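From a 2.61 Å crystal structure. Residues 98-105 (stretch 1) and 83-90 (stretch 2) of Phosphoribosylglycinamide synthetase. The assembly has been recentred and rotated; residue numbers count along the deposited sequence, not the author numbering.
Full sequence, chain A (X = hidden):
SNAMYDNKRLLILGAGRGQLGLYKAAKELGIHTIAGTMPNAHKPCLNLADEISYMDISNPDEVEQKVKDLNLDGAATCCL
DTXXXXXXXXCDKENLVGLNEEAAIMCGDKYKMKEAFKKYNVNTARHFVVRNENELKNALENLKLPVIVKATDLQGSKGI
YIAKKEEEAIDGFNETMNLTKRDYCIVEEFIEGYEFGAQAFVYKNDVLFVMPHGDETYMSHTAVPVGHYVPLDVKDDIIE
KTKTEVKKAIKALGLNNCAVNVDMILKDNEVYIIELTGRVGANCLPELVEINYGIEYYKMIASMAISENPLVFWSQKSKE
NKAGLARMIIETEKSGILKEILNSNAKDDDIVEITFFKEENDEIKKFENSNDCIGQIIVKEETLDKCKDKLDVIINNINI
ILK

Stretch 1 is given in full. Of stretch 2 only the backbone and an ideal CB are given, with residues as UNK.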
# COMPACT_ATOMS: atom_id res chain seq x y z
N GLY A 98 0.85 0.61 -18.40
CA GLY A 98 0.52 1.05 -17.05
C GLY A 98 -0.90 1.53 -16.83
O GLY A 98 -1.72 1.47 -17.74
N LEU A 99 -1.20 2.01 -15.60
CA LEU A 99 -2.51 2.61 -15.28
C LEU A 99 -2.67 3.94 -16.03
O LEU A 99 -1.67 4.56 -16.40
CB LEU A 99 -2.70 2.81 -13.78
CG LEU A 99 -2.05 4.04 -13.09
CD1 LEU A 99 -2.47 4.13 -11.65
CD2 LEU A 99 -0.54 3.99 -13.16
N ASN A 100 -3.93 4.39 -16.26
CA ASN A 100 -4.20 5.64 -16.96
C ASN A 100 -4.47 6.74 -15.92
O ASN A 100 -4.77 6.42 -14.78
CB ASN A 100 -5.33 5.48 -18.04
CG ASN A 100 -6.72 5.15 -17.52
OD1 ASN A 100 -7.24 5.81 -16.65
ND2 ASN A 100 -7.39 4.17 -18.12
N GLU A 101 -4.31 8.02 -16.29
CA GLU A 101 -4.44 9.11 -15.33
C GLU A 101 -5.86 9.29 -14.77
O GLU A 101 -5.99 9.62 -13.60
CB GLU A 101 -3.95 10.43 -15.92
CG GLU A 101 -3.62 11.45 -14.84
CD GLU A 101 -3.03 12.74 -15.37
OE1 GLU A 101 -2.64 13.58 -14.52
OE2 GLU A 101 -2.94 12.91 -16.61
N GLU A 102 -6.91 9.06 -15.57
CA GLU A 102 -8.26 9.22 -15.05
C GLU A 102 -8.56 8.20 -13.93
O GLU A 102 -9.29 8.53 -13.01
CB GLU A 102 -9.34 9.18 -16.16
CG GLU A 102 -9.36 7.96 -17.06
CD GLU A 102 -10.41 7.99 -18.16
OE1 GLU A 102 -10.28 7.18 -19.10
OE2 GLU A 102 -11.35 8.82 -18.09
N ALA A 103 -7.92 7.01 -13.95
CA ALA A 103 -8.10 5.97 -12.92
C ALA A 103 -7.36 6.31 -11.63
O ALA A 103 -7.85 6.02 -10.53
CB ALA A 103 -7.60 4.63 -13.43
N ALA A 104 -6.15 6.87 -11.79
CA ALA A 104 -5.26 7.30 -10.71
C ALA A 104 -5.89 8.47 -9.91
O ALA A 104 -5.77 8.52 -8.68
CB ALA A 104 -3.91 7.68 -11.28
N ILE A 105 -6.54 9.41 -10.63
CA ILE A 105 -7.26 10.56 -10.05
C ILE A 105 -8.47 10.06 -9.25
O ILE A 105 -8.83 10.64 -8.22
CB ILE A 105 -7.73 11.52 -11.18
CG1 ILE A 105 -6.55 12.25 -11.89
CG2 ILE A 105 -8.79 12.50 -10.69
CD1 ILE A 105 -6.17 13.67 -11.36
N UNK A 83 4.33 9.26 -6.37
CA UNK A 83 4.41 9.37 -7.82
C UNK A 83 3.48 8.52 -8.66
O UNK A 83 3.82 8.17 -9.79
CB UNK A 83 5.84 9.04 -8.24
N UNK A 84 2.27 8.26 -8.16
CA UNK A 84 1.31 7.37 -8.80
C UNK A 84 0.56 8.08 -9.91
O UNK A 84 0.25 7.47 -10.93
CB UNK A 84 0.32 6.82 -7.77
N UNK A 85 0.27 9.35 -9.74
CA UNK A 85 -0.36 10.14 -10.79
C UNK A 85 0.66 10.42 -11.88
O UNK A 85 0.38 10.18 -13.05
CB UNK A 85 -0.93 11.44 -10.23
N UNK A 86 1.85 10.90 -11.50
CA UNK A 86 2.94 11.19 -12.44
C UNK A 86 3.22 9.96 -13.29
O UNK A 86 3.25 10.10 -14.50
CB UNK A 86 4.20 11.63 -11.70
N UNK A 87 3.25 8.75 -12.70
CA UNK A 87 3.40 7.53 -13.51
C UNK A 87 2.29 7.41 -14.57
O UNK A 87 2.56 7.12 -15.74
CB UNK A 87 3.39 6.30 -12.61
N UNK A 88 1.05 7.60 -14.13
CA UNK A 88 -0.12 7.53 -14.99
C UNK A 88 0.01 8.49 -16.20
O UNK A 88 -0.26 8.08 -17.34
CB UNK A 88 -1.38 7.86 -14.18
N UNK A 89 0.50 9.74 -15.96
CA UNK A 89 0.71 10.68 -17.06
C UNK A 89 1.84 10.21 -17.97
O UNK A 89 1.67 10.24 -19.21
CB UNK A 89 1.02 12.08 -16.52
N UNK A 90 2.97 9.74 -17.39
CA UNK A 90 4.10 9.18 -18.18
C UNK A 90 3.53 8.14 -19.17
O UNK A 90 3.78 8.22 -20.36
CB UNK A 90 5.15 8.54 -17.27

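Two helices run nearly antiparallel here, at 166° with axes 8.6 Å apart, so positions 84, 85, 88 and 89 of stretch 2 can be read against Leu-99, Glu-101 and Ala-104.

Position 83 precedes the helix as its N-cap, with phi/psi of -111/33, and its ideal CB finds nothing of stretch 1 within 5.5 Å. Many residues would do, Ser, Asp or Asn among them as common caps; it is Gly-83, whose O accepts a helical bond from the backbone N of position 87.

At position 84 CA-to-CB points sideways, yet the ideal CB lies 5.5 Å from Leu-99 CD1. A medium or long apolar chain could bridge that gap: Leu, Ile or Met. The residue is Ile-84, chi1 t, whose CD1 comes 3.9 Å from Leu-99 CD1.

Position 85 also points sideways, with its ideal CB 4.9 Å from Ala-104 CB and 5.1 Å from Glu-101 OE1. One neighbour is apolar and the other charged, so Val, Ile, Thr or a long basic chain are all plausible. Val-85 sets CG2 4.3 Å from Ala-104 CB, while CG1 lies 3.6 Å from Glu-101 OE1, a contact without a hydrogen bond.

Position 86 points away and meets nothing of stretch 1, which leaves the choice open; it is Ser-86.

Position 87 is sideways, its ideal CB 4.6 Å from Leu-99 CD2, an invitation to an aliphatic chain. Leu-87 accepts it, its CG 4.0 Å from Leu-99 CD2, so Leu-99 touches both this residue and Ile-84.

Position 88 is the tightest. CA-to-CB points toward stretch 1, and the ideal CB already sits 3.5 Å from Glu-101 CA, 3.7 Å from Asn-100 C and 3.9 Å from Ala-104 CB. Only a small residue looks comfortable: Ala first, Gly or perhaps Ser next. Ala-88 uses its methyl as the packing surface, with CB 3.9 Å from Ala-104 CB and 4.0 Å from Leu-99 CG. The close backbone fit is plain in the 4.6 Å between Glu-101 CA and Ala-88 CA.

Position 89 points sideways, its ideal CB 4.0 Å from Glu-101 OE2. The extended carboxylate asks for a donor; Lys or Arg would answer its charge, and Gln could offer a neutral bond. Arg-89 makes a salt bridge: NE donates to Glu-101 OE2 at 3.1 Å and NH2 to Glu-101 OE1 at 2.8 Å, an edge-on pairing close to the guanidinium plane.

Position 90 lies out of reach of stretch 1, which sets no requirement; it is Ile-90.

Stretch 2 83-90: GIVSLARI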
# COMPACT_ATOMS: atom_id res chain seq x y z
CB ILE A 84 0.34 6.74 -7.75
CG1 ILE A 84 -0.43 5.53 -8.34
CG2 ILE A 84 -0.68 7.78 -7.18
CD1 ILE A 84 0.41 4.53 -9.06
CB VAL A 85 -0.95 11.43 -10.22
CG1 VAL A 85 -1.38 12.38 -11.34
CG2 VAL A 85 -2.13 11.08 -9.31
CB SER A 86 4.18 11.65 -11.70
OG SER A 86 3.80 12.48 -10.62
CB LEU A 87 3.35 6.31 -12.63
CG LEU A 87 3.32 4.95 -13.33
CD1 LEU A 87 4.49 4.78 -14.28
CD2 LEU A 87 3.38 3.86 -12.30
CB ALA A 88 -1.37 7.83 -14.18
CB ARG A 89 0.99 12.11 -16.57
CG ARG A 89 0.61 13.14 -17.68
CD ARG A 89 0.63 14.59 -17.21
NE ARG A 89 -0.55 14.90 -16.40
CZ ARG A 89 -0.76 16.05 -15.76
NH1 ARG A 89 0.13 17.04 -15.84
NH2 ARG A 89 -1.87 16.22 -15.04
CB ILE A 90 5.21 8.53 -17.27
CG1 ILE A 90 6.00 9.58 -16.54
CG2 ILE A 90 6.17 7.64 -18.08
CD1 ILE A 90 6.67 9.05 -15.34
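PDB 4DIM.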